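Local coordinates for protein cysteine S-methyltransferase NleE (Escherichia coli O157:H7, PDB 4R29) that probably methylates a zinc-finger cysteine of the host proteins TAB2 and TAB3 with S-adenosyl-L-methionine, so blocking NF-kappa-B activation, at residues N162-I165 with E166-I170; Y212-Y215 with I216-L220. The protein carries 1 engineered substitution. All coordinates share one frame; numbering follows the deposited sequence.

Contact 1. Residues N162-I165 with E166-I170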
loop_
_atom_site.group_PDB
_atom_site.type_symbol
_atom_site.label_atom_id
_atom_site.label_comp_id
_atom_site.label_asym_id
_atom_site.label_seq_id
_atom_site.Cartn_x
_atom_site.Cartn_y
_atom_site.Cartn_z
ATOM N N ASN A 162 -2.055 11.112 3.470
ATOM C CA ASN A 162 -3.381 11.707 3.379
ATOM C C ASN A 162 -3.672 12.198 1.962
ATOM O O ASN A 162 -4.743 11.949 1.415
ATOM C CB ASN A 162 -3.527 12.852 4.388
ATOM C CG ASN A 162 -3.797 12.357 5.796
ATOM O OD1 ASN A 162 -4.355 11.272 5.994
ATOM N ND2 ASN A 162 -3.398 13.145 6.781
ATOM N N ARG A 163 -2.704 12.888 1.372
ATOM C CA ARG A 163 -2.839 13.388 0.019
ATOM C C ARG A 163 -3.070 12.242 -0.980
ATOM O O ARG A 163 -3.831 12.374 -1.933
ATOM C CB ARG A 163 -1.612 14.202 -0.361
ATOM C CG ARG A 163 -1.672 14.831 -1.750
ATOM C CD ARG A 163 -2.681 15.951 -1.742
ATOM N NE ARG A 163 -2.716 16.700 -2.996
ATOM C CZ ARG A 163 -3.818 17.274 -3.475
ATOM N NH1 ARG A 163 -4.971 17.172 -2.816
ATOM N NH2 ARG A 163 -3.774 17.941 -4.616
ATOM N N PHE A 164 -2.432 11.110 -0.753
ATOM C CA PHE A 164 -2.685 9.968 -1.606
ATOM C C PHE A 164 -4.144 9.529 -1.533
ATOM O O PHE A 164 -4.763 9.246 -2.550
ATOM C CB PHE A 164 -1.777 8.795 -1.244
ATOM C CG PHE A 164 -2.207 7.499 -1.858
ATOM C CD1 PHE A 164 -1.916 7.219 -3.181
ATOM C CD2 PHE A 164 -2.935 6.572 -1.121
ATOM C CE1 PHE A 164 -2.319 6.022 -3.766
ATOM C CE2 PHE A 164 -3.339 5.369 -1.692
ATOM C CZ PHE A 164 -3.033 5.095 -3.020
ATOM N N ILE A 165 -4.683 9.460 -0.323
ATOM C CA ILE A 165 -6.051 9.007 -0.128
ATOM C C ILE A 165 -7.064 9.930 -0.833
ATOM O O ILE A 165 -8.048 9.464 -1.429
ATOM C CB ILE A 165 -6.360 8.850 1.369
ATOM C CG1 ILE A 165 -5.487 7.735 1.961
ATOM C CG2 ILE A 165 -7.841 8.546 1.597
ATOM C CD1 ILE A 165 -5.583 7.635 3.483
ATOM N N GLU A 166 -6.801 11.232 -0.779
ATOM C CA GLU A 166 -7.592 12.205 -1.535
ATOM C C GLU A 166 -7.507 11.962 -3.031
ATOM O O GLU A 166 -8.532 11.951 -3.712
ATOM C CB GLU A 166 -7.116 13.626 -1.263
ATOM C CG GLU A 166 -7.342 14.083 0.145
ATOM C CD GLU A 166 -6.647 15.401 0.415
ATOM O OE1 GLU A 166 -6.454 15.737 1.605
ATOM O OE2 GLU A 166 -6.287 16.094 -0.564
ATOM N N LEU A 167 -6.287 11.801 -3.549
ATOM C CA LEU A 167 -6.140 11.562 -4.972
ATOM C C LEU A 167 -6.770 10.221 -5.320
ATOM O O LEU A 167 -7.475 10.097 -6.305
ATOM C CB LEU A 167 -4.668 11.628 -5.402
ATOM C CG LEU A 167 -3.975 12.978 -5.172
ATOM C CD1 LEU A 167 -2.501 12.949 -5.530
ATOM C CD2 LEU A 167 -4.690 14.076 -5.959
ATOM N N TYR A 168 -6.544 9.219 -4.486
ATOM C CA TYR A 168 -7.132 7.911 -4.723
ATOM C C TYR A 168 -8.664 7.968 -4.767
ATOM O O TYR A 168 -9.294 7.282 -5.566
ATOM C CB TYR A 168 -6.702 6.944 -3.643
ATOM C CG TYR A 168 -7.284 5.566 -3.809
ATOM C CD1 TYR A 168 -6.712 4.660 -4.695
ATOM C CD2 TYR A 168 -8.399 5.166 -3.084
ATOM C CE1 TYR A 168 -7.224 3.394 -4.852
ATOM C CE2 TYR A 168 -8.928 3.898 -3.235
ATOM C CZ TYR A 168 -8.332 3.017 -4.122
ATOM O OH TYR A 168 -8.834 1.751 -4.294
ATOM N N ASN A 169 -9.249 8.769 -3.887
ATOM C CA ASN A 169 -10.693 8.922 -3.844
ATOM C C ASN A 169 -11.219 9.648 -5.075
ATOM O O ASN A 169 -12.292 9.347 -5.575
ATOM C CB ASN A 169 -11.115 9.668 -2.576
ATOM C CG ASN A 169 -11.093 8.782 -1.344
ATOM O OD1 ASN A 169 -11.228 7.565 -1.441
ATOM N ND2 ASN A 169 -10.915 9.390 -0.178
ATOM N N ILE A 170 -10.461 10.627 -5.548
ATOM C CA ILE A 170 -10.847 11.322 -6.748
ATOM C C ILE A 170 -10.835 10.347 -7.917
ATOM O O ILE A 170 -11.795 10.283 -8.683
ATOM C CB ILE A 170 -9.907 12.468 -7.049
ATOM C CG1 ILE A 170 -10.128 13.606 -6.055
ATOM C CG2 ILE A 170 -10.102 12.940 -8.487
ATOM C CD1 ILE A 170 -9.146 14.753 -6.253
#
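With CG trans to the backbone N (chi1 -177°) and a bend at chi2, Arg163 turns its guanidinium along the helix toward Glu166 and Leu167. The Glu166 chain runs out extended and crosses it at about a right angle. Arg163 NH1 gives a salt bridge to Glu166 OE2 at 2.8 Å. The oxygen lies in the guanidinium plane, but the carboxylate is turned 78° from that plane, and a single nitrogen-oxygen pair carries the bridge. Leu167 CD2 covers one guanidinium face, 4.1 Å from Arg163 CZ. Elsewhere on the helix, Phe164 and Tyr168 lie side by side and point the same way. Their planes are 30° apart and slid past each other, with centroids 5.8 Å apart. Tyr168 CB, not its ring, sits over a Phe164 face, near the rim. Ile165 CG2 packs beside Asn169 ND2 at 3.6 Å. Backbone bonds from Glu166 N to Asn162 O through Asn169 N to Ile165 O hold this spacing. Phe164 also reaches Gln111, an S-adenosylmethionine-binding residue, and Met198 and Ile201 of helix 186-201. The chemistry is divided: apolar packing holds the buried aromatic ring, while a one-pronged ion pair, probably weakened by solvent, links the exposed charges.

Contact 2. Residues Y212-Y215 with I216-L220. With SAM (S-adenosylmethionine), chain E.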
loop_
_atom_site.group_PDB
_atom_site.type_symbol
_atom_site.label_atom_id
_atom_site.label_comp_id
_atom_site.label_asym_id
_atom_site.label_seq_id
_atom_site.Cartn_x
_atom_site.Cartn_y
_atom_site.Cartn_z
ATOM N N TYR A 212 5.504 9.205 -18.016
ATOM C CA TYR A 212 4.246 8.500 -17.755
ATOM C C TYR A 212 3.034 9.285 -18.285
ATOM O O TYR A 212 2.105 8.700 -18.821
ATOM C CB TYR A 212 4.084 8.171 -16.267
ATOM C CG TYR A 212 2.836 7.381 -15.928
ATOM C CD1 TYR A 212 2.828 5.992 -15.957
ATOM C CD2 TYR A 212 1.666 8.026 -15.576
ATOM C CE1 TYR A 212 1.678 5.268 -15.632
ATOM C CE2 TYR A 212 0.523 7.319 -15.246
ATOM C CZ TYR A 212 0.536 5.948 -15.271
ATOM O OH TYR A 212 -0.612 5.271 -14.949
ATOM N N MET A 213 3.061 10.607 -18.143
ATOM C CA MET A 213 1.997 11.446 -18.668
ATOM C C MET A 213 1.942 11.334 -20.185
ATOM O O MET A 213 0.864 11.326 -20.756
ATOM C CB MET A 213 2.174 12.908 -18.244
ATOM C CG MET A 213 2.115 13.134 -16.733
ATOM S SD MET A 213 0.802 12.179 -15.936
ATOM C CE MET A 213 -0.668 13.080 -16.464
ATOM N N LYS A 214 3.098 11.223 -20.837
ATOM C CA LYS A 214 3.117 11.018 -22.289
ATOM C C LYS A 214 2.523 9.668 -22.703
ATOM O O LYS A 214 1.791 9.589 -23.695
ATOM C CB LYS A 214 4.514 11.204 -22.887
ATOM C CG LYS A 214 4.622 10.674 -24.319
ATOM C CD LYS A 214 5.123 11.733 -25.324
ATOM C CE LYS A 214 4.045 12.773 -25.732
ATOM N NZ LYS A 214 3.021 12.286 -26.719
ATOM N N TYR A 215 2.828 8.617 -21.942
ATOM C CA TYR A 215 2.185 7.321 -22.134
ATOM C C TYR A 215 0.645 7.385 -21.966
ATOM O O TYR A 215 -0.104 6.838 -22.788
ATOM C CB TYR A 215 2.794 6.293 -21.182
ATOM C CG TYR A 215 1.945 5.056 -20.972
ATOM C CD1 TYR A 215 2.035 3.949 -21.829
ATOM C CD2 TYR A 215 1.059 4.991 -19.912
ATOM C CE1 TYR A 215 1.237 2.819 -21.622
ATOM C CE2 TYR A 215 0.263 3.881 -19.697
ATOM C CZ TYR A 215 0.349 2.805 -20.542
ATOM O OH TYR A 215 -0.470 1.727 -20.269
ATOM N N ILE A 216 0.172 8.049 -20.907
ATOM C CA ILE A 216 -1.270 8.249 -20.708
ATOM C C ILE A 216 -1.864 9.069 -21.868
ATOM O O ILE A 216 -2.920 8.736 -22.421
ATOM C CB ILE A 216 -1.568 8.979 -19.371
ATOM C CG1 ILE A 216 -1.213 8.093 -18.165
ATOM C CG2 ILE A 216 -3.036 9.471 -19.317
ATOM C CD1 ILE A 216 -1.839 6.672 -18.214
ATOM N N ASN A 217 -1.175 10.149 -22.230
ATOM C CA ASN A 217 -1.628 10.988 -23.324
ATOM C C ASN A 217 -1.815 10.186 -24.611
ATOM O O ASN A 217 -2.833 10.303 -25.278
ATOM C CB ASN A 217 -0.677 12.160 -23.551
ATOM C CG ASN A 217 -1.102 13.030 -24.727
ATOM O OD1 ASN A 217 -2.136 13.702 -24.684
ATOM N ND2 ASN A 217 -0.312 13.002 -25.795
ATOM N N ASN A 218 -0.836 9.359 -24.944
ATOM C CA ASN A 218 -0.946 8.504 -26.115
ATOM C C ASN A 218 -2.171 7.607 -26.102
ATOM O O ASN A 218 -2.881 7.513 -27.093
ATOM C CB ASN A 218 0.323 7.689 -26.299
ATOM C CG ASN A 218 1.453 8.531 -26.837
ATOM O OD1 ASN A 218 1.214 9.628 -27.348
ATOM N ND2 ASN A 218 2.691 8.041 -26.718
ATOM N N LYS A 219 -2.418 6.956 -24.976
ATOM C CA LYS A 219 -3.650 6.196 -24.779
ATOM C C LYS A 219 -4.958 6.901 -25.209
ATOM O O LYS A 219 -5.959 6.227 -25.454
ATOM C CB LYS A 219 -3.763 5.781 -23.318
ATOM C CG LYS A 219 -3.819 4.296 -23.115
ATOM C CD LYS A 219 -2.439 3.721 -23.009
ATOM C CE LYS A 219 -2.549 2.208 -22.900
ATOM N NZ LYS A 219 -3.894 1.833 -22.290
ATOM N N LEU A 220 -4.942 8.238 -25.279
ATOM C CA LEU A 220 -6.040 9.054 -25.850
ATOM C C LEU A 220 -6.526 8.607 -27.232
ATOM O O LEU A 220 -5.737 8.284 -28.135
ATOM C CB LEU A 220 -5.633 10.545 -25.898
ATOM C CG LEU A 220 -5.199 11.363 -27.152
ATOM C CD1 LEU A 220 -4.255 12.507 -26.740
ATOM C CD2 LEU A 220 -4.562 10.544 -28.292
HETATM N N SAM E . 3.906 0.954 -5.292
HETATM C CA SAM E . 4.059 2.313 -5.814
HETATM C C SAM E . 4.818 3.208 -4.841
HETATM O O SAM E . 5.369 4.231 -5.259
HETATM O OXT SAM E . 4.863 2.932 -3.629
HETATM C CB SAM E . 2.717 2.975 -6.112
HETATM C CG SAM E . 1.997 2.423 -7.332
HETATM S SD SAM E . 0.704 3.531 -7.983
HETATM C CE SAM E . 0.224 2.478 -9.376
HETATM C "C5'" SAM E . 1.740 4.698 -8.898
HETATM C "C4'" SAM E . 0.884 5.800 -9.517
HETATM O "O4'" SAM E . 1.675 6.945 -9.777
HETATM C "C3'" SAM E . 0.261 5.370 -10.842
HETATM O "O3'" SAM E . -1.038 4.838 -10.657
HETATM C "C2'" SAM E . 0.239 6.649 -11.650
HETATM O "O2'" SAM E . -1.014 7.232 -11.439
HETATM C "C1'" SAM E . 1.289 7.549 -11.001
HETATM N N9 SAM E . 2.537 7.672 -11.780
HETATM C C8 SAM E . 3.126 8.845 -12.169
HETATM N N7 SAM E . 4.268 8.571 -12.826
HETATM C C5 SAM E . 4.422 7.230 -12.856
HETATM C C6 SAM E . 5.413 6.423 -13.397
HETATM N N6 SAM E . 6.448 6.967 -14.028
HETATM N N1 SAM E . 5.307 5.057 -13.275
HETATM C C2 SAM E . 4.230 4.500 -12.608
HETATM N N3 SAM E . 3.249 5.306 -12.068
HETATM C C4 SAM E . 3.344 6.653 -12.189
#
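Tyr212 lays one ring face over the adenine of S-adenosylmethionine and touches Ile216 with its far end. Tyr212 CG is 3.5 Å from SAM C5, and adenine atom C4 lies above the ring centre, so the two flat systems stack face to face. The tyrosine reaches on to the ribose, with its CZ 3.7 Å from SAM C2'. Ile216 comes in obliquely: its CG1 meets Tyr212 CE2 at 3.5 Å, and its CD1 lies near the hydroxyl. That same CD1 touches Tyr215 CD2 at 3.8 Å, which wedges the isoleucine tip between two tyrosines.

The next layer sets the ring in place. With Tyr212 CG trans to the backbone N (chi1 -177°), the ring swings out from the helix to meet the adenine. Its OH is hydrogen-bonded to Glu191 OE2, which also bonds the cofactor, so one carboxylate oxygen links the ring to its ligand. Ala195 of helix 186-201 packs against Tyr212 too. Ile216 N bonds to Tyr212 O at 2.9 Å and fixes the turn between them.

Farther out, the contacts are on the surface. Lys219 lies alongside Tyr215 and puts CD over its ring face, 4.2 Å from the centroid, in a CH-pi contact. Lys214 bends back so that NZ makes a weak hydrogen bond to Asn218 OD1 at 3.3 Å.

Most of these pairs are i to i+4 on the C-terminal helix 206-219. Through Tyr212 the helix supplies an aromatic face that stacks on the adenine in the S-adenosylmethionine pocket of this Rossmann-like methyltransferase.

In the fold
Both contacts join successive turns of one helix, contact 1 on 155-181 and contact 2 on 206-219. Their centres are about 21 Å apart and they do not touch. Helix 186-201 packs against both. The cofactor touches contact 2 and lies about 6 Å from the Phe164 side chain of contact 1. Contact 1 is partly buried, nearer the centre of the chain, and also faces strands 109-114 and 131-137. Its part in the site is probably second-shell, through packing on Gln111. Contact 2 is largely at the surface but supplies a ligand-touching ring directly. The chemistry follows: contact 1 pairs slid aromatics with a salt bridge, whereas contact 2 combines adenine stacking with a CH-pi contact and one weak lysine-asparagine bond.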